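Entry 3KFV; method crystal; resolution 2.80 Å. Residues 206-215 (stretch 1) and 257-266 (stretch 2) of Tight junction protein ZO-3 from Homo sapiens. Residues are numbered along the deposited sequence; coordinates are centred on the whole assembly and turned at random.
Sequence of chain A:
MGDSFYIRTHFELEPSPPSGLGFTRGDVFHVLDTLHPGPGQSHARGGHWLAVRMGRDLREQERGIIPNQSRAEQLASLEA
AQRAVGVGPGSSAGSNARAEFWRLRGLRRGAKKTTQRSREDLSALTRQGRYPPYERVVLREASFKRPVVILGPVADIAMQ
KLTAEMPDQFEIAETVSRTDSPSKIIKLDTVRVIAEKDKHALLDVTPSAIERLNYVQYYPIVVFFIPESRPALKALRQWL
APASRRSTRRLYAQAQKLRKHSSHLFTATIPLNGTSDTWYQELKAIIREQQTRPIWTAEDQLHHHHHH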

ATOM      1  N   THR A 206      -6.006   8.249   2.117  1.00 34.56           N
ATOM      2  CA  THR A 206      -5.004   8.529   3.129  1.00 35.71           C
ATOM      3  C   THR A 206      -4.054   7.350   3.283  1.00 39.37           C
ATOM      4  O   THR A 206      -4.346   6.241   2.828  1.00 37.12           O
ATOM      5  CB  THR A 206      -5.675   8.770   4.489  1.00 37.89           C
ATOM      6  OG1 THR A 206      -6.415   7.597   4.860  1.00 39.57           O
ATOM      7  CG2 THR A 206      -6.617   9.964   4.421  1.00 28.35           C
ATOM      8  N   PRO A 207      -2.902   7.588   3.928  1.00 40.58           N
ATOM      9  CA  PRO A 207      -1.991   6.506   4.305  1.00 38.08           C
ATOM     10  C   PRO A 207      -2.711   5.411   5.086  1.00 40.96           C
ATOM     11  O   PRO A 207      -2.429   4.227   4.882  1.00 39.48           O
ATOM     12  CB  PRO A 207      -0.978   7.217   5.198  1.00 39.11           C
ATOM     13  CG  PRO A 207      -0.907   8.594   4.624  1.00 41.21           C
ATOM     14  CD  PRO A 207      -2.310   8.917   4.169  1.00 38.82           C
ATOM     15  N   SER A 208      -3.630   5.803   5.966  1.00 42.21           N
ATOM     16  CA  SER A 208      -4.389   4.840   6.761  1.00 39.70           C
ATOM     17  C   SER A 208      -5.183   3.904   5.867  1.00 40.50           C
ATOM     18  O   SER A 208      -5.118   2.685   6.025  1.00 40.03           O
ATOM     19  CB  SER A 208      -5.324   5.556   7.731  1.00 46.94           C
ATOM     20  OG  SER A 208      -4.613   6.514   8.496  1.00 54.89           O
ATOM     21  N   ALA A 209      -5.929   4.476   4.925  1.00 38.45           N
ATOM     22  CA  ALA A 209      -6.647   3.676   3.937  1.00 38.48           C
ATOM     23  C   ALA A 209      -5.727   2.665   3.246  1.00 37.26           C
ATOM     24  O   ALA A 209      -6.094   1.503   3.037  1.00 35.20           O
ATOM     25  CB  ALA A 209      -7.297   4.576   2.905  1.00 39.25           C
ATOM     26  N   ILE A 210      -4.528   3.117   2.893  1.00 33.95           N
ATOM     27  CA  ILE A 210      -3.570   2.271   2.201  1.00 31.79           C
ATOM     28  C   ILE A 210      -3.140   1.069   3.037  1.00 32.47           C
ATOM     29  O   ILE A 210      -3.014  -0.034   2.513  1.00 37.21           O
ATOM     30  CB  ILE A 210      -2.336   3.069   1.763  1.00 31.05           C
ATOM     31  CG1 ILE A 210      -2.755   4.212   0.845  1.00 30.32           C
ATOM     32  CG2 ILE A 210      -1.335   2.170   1.060  1.00 28.59           C
ATOM     33  CD1 ILE A 210      -1.610   5.107   0.429  1.00 35.25           C
ATOM     34  N   GLU A 211      -2.924   1.277   4.332  1.00 34.16           N
ATOM     35  CA  GLU A 211      -2.522   0.192   5.228  1.00 34.73           C
ATOM     36  C   GLU A 211      -3.606  -0.881   5.355  1.00 32.48           C
ATOM     37  O   GLU A 211      -3.310  -2.070   5.447  1.00 31.46           O
ATOM     38  CB  GLU A 211      -2.146   0.743   6.609  1.00 39.23           C
ATOM     39  CG  GLU A 211      -1.086   1.833   6.561  1.00 46.19           C
ATOM     40  CD  GLU A 211      -0.513   2.190   7.930  1.00 58.24           C
ATOM     41  OE1 GLU A 211      -0.952   1.597   8.942  1.00 65.31           O
ATOM     42  OE2 GLU A 211       0.382   3.070   7.991  1.00 57.32           O
ATOM     43  N   ARG A 212      -4.863  -0.454   5.361  1.00 34.30           N
ATOM     44  CA  ARG A 212      -5.980  -1.389   5.398  1.00 33.14           C
ATOM     45  C   ARG A 212      -6.027  -2.244   4.131  1.00 34.66           C
ATOM     46  O   ARG A 212      -6.207  -3.461   4.201  1.00 36.00           O
ATOM     47  CB  ARG A 212      -7.308  -0.641   5.591  1.00 37.66           C
ATOM     48  CG  ARG A 212      -7.541  -0.116   7.006  1.00 36.65           C
ATOM     49  CD  ARG A 212      -8.982   0.340   7.218  1.00 36.66           C
ATOM     50  NE  ARG A 212      -9.318   1.494   6.387  1.00 46.51           N
ATOM     51  CZ  ARG A 212      -9.135   2.764   6.746  1.00 46.14           C
ATOM     52  NH1 ARG A 212      -8.618   3.052   7.936  1.00 42.96           N
ATOM     53  NH2 ARG A 212      -9.468   3.747   5.912  1.00 41.42           N
ATOM     54  N   LEU A 213      -5.863  -1.609   2.972  1.00 34.16           N
ATOM     55  CA  LEU A 213      -5.893  -2.334   1.703  1.00 36.46           C
ATOM     56  C   LEU A 213      -4.724  -3.304   1.600  1.00 35.27           C
ATOM     57  O   LEU A 213      -4.875  -4.432   1.120  1.00 33.70           O
ATOM     58  CB  LEU A 213      -5.885  -1.368   0.513  1.00 37.73           C
ATOM     59  CG  LEU A 213      -7.171  -0.574   0.285  1.00 36.68           C
ATOM     60  CD1 LEU A 213      -6.904   0.632  -0.590  1.00 33.35           C
ATOM     61  CD2 LEU A 213      -8.257  -1.457  -0.315  1.00 33.76           C
ATOM     62  N   ASN A 214      -3.556  -2.860   2.044  1.00 30.67           N
ATOM     63  CA  ASN A 214      -2.413  -3.753   2.118  1.00 31.45           C
ATOM     64  C   ASN A 214      -2.727  -4.941   3.018  1.00 35.66           C
ATOM     65  O   ASN A 214      -2.328  -6.067   2.730  1.00 36.76           O
ATOM     66  CB  ASN A 214      -1.180  -3.019   2.629  1.00 27.27           C
ATOM     67  CG  ASN A 214      -0.532  -2.170   1.568  1.00 27.79           C
ATOM     68  OD1 ASN A 214      -0.752  -2.373   0.376  1.00 35.15           O
ATOM     69  ND2 ASN A 214       0.279  -1.213   1.990  1.00 29.28           N
ATOM     70  N   TYR A 215      -3.458  -4.688   4.101  1.00 32.80           N
ATOM     71  CA  TYR A 215      -3.721  -5.716   5.097  1.00 32.83           C
ATOM     72  C   TYR A 215      -4.660  -6.807   4.591  1.00 36.17           C
ATOM     73  O   TYR A 215      -4.422  -7.996   4.823  1.00 35.48           O
ATOM     74  CB  TYR A 215      -4.268  -5.099   6.386  1.00 35.61           C
ATOM     75  CG  TYR A 215      -4.286  -6.075   7.538  1.00 35.40           C
ATOM     76  CD1 TYR A 215      -3.104  -6.631   8.013  1.00 38.02           C
ATOM     77  CD2 TYR A 215      -5.475  -6.450   8.143  1.00 34.08           C
ATOM     78  CE1 TYR A 215      -3.106  -7.528   9.060  1.00 38.60           C
ATOM     79  CE2 TYR A 215      -5.485  -7.350   9.193  1.00 35.83           C
ATOM     80  CZ  TYR A 215      -4.297  -7.883   9.645  1.00 35.37           C
ATOM     81  OH  TYR A 215      -4.294  -8.780  10.681  1.00 39.70           O
ATOM     82  N   LYS A 257       4.184  16.596   3.460  1.00 47.76           N
ATOM     83  CA  LYS A 257       3.795  15.809   4.625  1.00 45.22           C
ATOM     84  C   LYS A 257       3.805  14.317   4.315  1.00 47.03           C
ATOM     85  O   LYS A 257       4.295  13.519   5.111  1.00 53.82           O
ATOM     86  CB  LYS A 257       2.414  16.241   5.130  1.00 51.77           C
ATOM     87  CG  LYS A 257       1.917  15.484   6.353  1.00 43.60           C
ATOM     88  N   LEU A 258       3.266  13.945   3.155  1.00 48.25           N
ATOM     89  CA  LEU A 258       3.247  12.550   2.718  1.00 44.00           C
ATOM     90  C   LEU A 258       4.654  11.994   2.520  1.00 43.84           C
ATOM     91  O   LEU A 258       4.950  10.874   2.934  1.00 42.91           O
ATOM     92  CB  LEU A 258       2.458  12.405   1.415  1.00 46.79           C
ATOM     93  CG  LEU A 258       0.940  12.580   1.476  1.00 44.98           C
ATOM     94  CD1 LEU A 258       0.360  12.662   0.070  1.00 37.33           C
ATOM     95  CD2 LEU A 258       0.297  11.456   2.271  1.00 37.04           C
ATOM     96  N   ARG A 259       5.515  12.774   1.875  1.00 44.58           N
ATOM     97  CA  ARG A 259       6.883  12.335   1.609  1.00 49.73           C
ATOM     98  C   ARG A 259       7.676  12.150   2.903  1.00 51.15           C
ATOM     99  O   ARG A 259       8.448  11.203   3.043  1.00 51.23           O
ATOM    100  CB  ARG A 259       7.605  13.328   0.694  1.00 48.54           C
ATOM    101  CG  ARG A 259       8.934  12.815   0.155  1.00 53.71           C
ATOM    102  CD  ARG A 259       9.564  13.799  -0.828  1.00 55.86           C
ATOM    103  NE  ARG A 259      10.621  13.177  -1.626  1.00 65.28           N
ATOM    104  CZ  ARG A 259      11.471  13.847  -2.400  1.00 72.85           C
ATOM    105  NH1 ARG A 259      11.392  15.172  -2.481  1.00 74.99           N
ATOM    106  NH2 ARG A 259      12.402  13.197  -3.096  1.00 59.38           N
ATOM    107  N   LYS A 260       7.478  13.064   3.846  1.00 49.59           N
ATOM    108  CA  LYS A 260       8.180  13.018   5.120  1.00 49.96           C
ATOM    109  C   LYS A 260       7.860  11.728   5.866  1.00 53.62           C
ATOM    110  O   LYS A 260       8.757  10.956   6.210  1.00 52.38           O
ATOM    111  CB  LYS A 260       7.788  14.228   5.977  1.00 53.57           C
ATOM    112  CG  LYS A 260       8.605  14.407   7.249  1.00 55.74           C
ATOM    113  N   HIS A 261       6.569  11.487   6.086  1.00 51.18           N
ATOM    114  CA  HIS A 261       6.124  10.447   7.005  1.00 49.48           C
ATOM    115  C   HIS A 261       5.528   9.187   6.365  1.00 49.15           C
ATOM    116  O   HIS A 261       5.286   8.199   7.059  1.00 48.10           O
ATOM    117  CB  HIS A 261       5.125  11.044   8.004  1.00 55.64           C
ATOM    118  CG  HIS A 261       5.565  12.354   8.588  1.00 67.96           C
ATOM    119  ND1 HIS A 261       4.815  13.508   8.481  1.00 65.42           N
ATOM    120  CD2 HIS A 261       6.684  12.696   9.272  1.00 62.49           C
ATOM    121  CE1 HIS A 261       5.449  14.502   9.078  1.00 58.76           C
ATOM    122  NE2 HIS A 261       6.586  14.036   9.566  1.00 62.27           N
ATOM    123  N   SER A 262       5.294   9.204   5.056  1.00 48.19           N
ATOM    124  CA  SER A 262       4.579   8.093   4.427  1.00 41.42           C
ATOM    125  C   SER A 262       5.357   7.364   3.330  1.00 39.75           C
ATOM    126  O   SER A 262       4.869   6.383   2.777  1.00 37.51           O
ATOM    127  CB  SER A 262       3.215   8.554   3.906  1.00 41.52           C
ATOM    128  OG  SER A 262       2.353   8.914   4.978  1.00 42.53           O
ATOM    129  N   SER A 263       6.565   7.839   3.036  1.00 42.83           N
ATOM    130  CA  SER A 263       7.456   7.191   2.070  1.00 38.74           C
ATOM    131  C   SER A 263       7.306   5.676   2.022  1.00 40.37           C
ATOM    132  O   SER A 263       7.253   5.085   0.941  1.00 41.91           O
ATOM    133  CB  SER A 263       8.919   7.505   2.394  1.00 42.43           C
ATOM    134  OG  SER A 263       9.270   8.812   1.991  1.00 55.73           O
ATOM    135  N   HIS A 264       7.259   5.051   3.195  1.00 38.11           N
ATOM    136  CA  HIS A 264       7.336   3.597   3.287  1.00 39.80           C
ATOM    137  C   HIS A 264       6.198   2.892   2.549  1.00 38.83           C
ATOM    138  O   HIS A 264       6.304   1.718   2.207  1.00 40.74           O
ATOM    139  CB  HIS A 264       7.405   3.149   4.755  1.00 37.44           C
ATOM    140  CG  HIS A 264       6.125   3.336   5.511  1.00 42.43           C
ATOM    141  ND1 HIS A 264       5.780   4.530   6.110  1.00 42.79           N
ATOM    142  CD2 HIS A 264       5.112   2.474   5.778  1.00 41.63           C
ATOM    143  CE1 HIS A 264       4.604   4.399   6.703  1.00 42.78           C
ATOM    144  NE2 HIS A 264       4.179   3.161   6.518  1.00 44.86           N
ATOM    145  N   LEU A 265       5.117   3.620   2.296  1.00 40.02           N
ATOM    146  CA  LEU A 265       3.937   3.056   1.653  1.00 38.98           C
ATOM    147  C   LEU A 265       3.934   3.208   0.129  1.00 36.74           C
ATOM    148  O   LEU A 265       3.031   2.714  -0.540  1.00 37.32           O
ATOM    149  CB  LEU A 265       2.671   3.694   2.229  1.00 39.26           C
ATOM    150  CG  LEU A 265       2.328   3.433   3.696  1.00 39.82           C
ATOM    151  CD1 LEU A 265       1.161   4.320   4.131  1.00 37.01           C
ATOM    152  CD2 LEU A 265       2.007   1.964   3.916  1.00 33.96           C
ATOM    153  N   PHE A 266       4.934   3.896  -0.414  1.00 37.61           N
ATOM    154  CA  PHE A 266       4.995   4.136  -1.855  1.00 35.26           C
ATOM    155  C   PHE A 266       5.543   2.920  -2.583  1.00 36.36           C
ATOM    156  O   PHE A 266       6.534   2.329  -2.150  1.00 39.64           O
ATOM    157  CB  PHE A 266       5.893   5.335  -2.185  1.00 34.81           C
ATOM    158  CG  PHE A 266       5.456   6.627  -1.559  1.00 37.00           C
ATOM    159  CD1 PHE A 266       4.209   6.743  -0.958  1.00 37.41           C
ATOM    160  CD2 PHE A 266       6.281   7.738  -1.605  1.00 36.10           C
ATOM    161  CE1 PHE A 266       3.800   7.940  -0.389  1.00 34.62           C
ATOM    162  CE2 PHE A 266       5.878   8.938  -1.042  1.00 41.86           C
ATOM    163  CZ  PHE A 266       4.632   9.038  -0.433  1.00 37.66           C
TER

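The two stretches of ZO-3 meet in a small, largely apolar contact without a single hydrogen bond between them, in which Leu 265 packs against one side of a helix and Pro 207 meets Leu 258 and Ser 262 of stretch 2. Together they bury 292 Å², and Leu 265 alone contributes 101 Å² of it. Stretch 1 is a helix from Pro 207 to Tyr 215, held by regular i to i+4 backbone bonds such as Glu 211 N to Pro 207 O (3.0 Å) and Asn 214 N to Ile 210 O (2.9 Å). Thr 206 caps its start: with chi1 in the p well, its OG1 accepts from Ala 209 N at 3.2 Å in a nearly straight bond, occupying an amide that has no helical carbonyl to pair with. Stretch 2 is the last part of a longer helix, followed by a 3-10 segment at His 264 and Leu 265. There the bonding tightens to i to i+3, with Leu 265 N to Ser 262 O at 2.8 Å and Phe 266 N to Ser 263 O at 2.9 Å. Ser 263 OG also donates to Arg 259 O (2.7 Å), tying the turn back to the preceding helix.

The backbones come closest at Pro 207 and Ser 262, whose CA atoms lie 6.8 Å apart. Pro 207, in the first turn of its helix, needs no amide hydrogen there, and its CA-to-CB bond points toward stretch 2. Its CG lies 3.9 Å from Leu 258 CD2, an apolar contact, and 3.3 Å from Ser 262 OG, a close approach of carbon to hydroxyl. Its CB is 3.8 Å from Leu 265 CD1, which also sits 3.7 Å from Pro 207 O, a carbonyl already bonded within the helix.

Leu 265, with chi1 m and chi2 t, points its CA-to-CB bond toward stretch 1 and meets Pro 207, Ile 210, Glu 211 and Asn 214, whose three- and four-residue spacing places them along one side of the helix. Its CD2 reaches Ile 210 CG2 at 4.4 Å, a looser apolar contact, and lies 4.1 Å from both Glu 211 CG and Asn 214 ND2. Glu 211 thus offers the aliphatic part of its side chain to the leucine while its carboxylate comes near His 264. Glu 211 OE2 lies near the plane of the imidazole, at its edge, but 4.1 Å from His 264 NE2 is too far for a hydrogen bond. The contact therefore rests on side-chain packing, with polar groups among the packed residues that form no hydrogen bond across it.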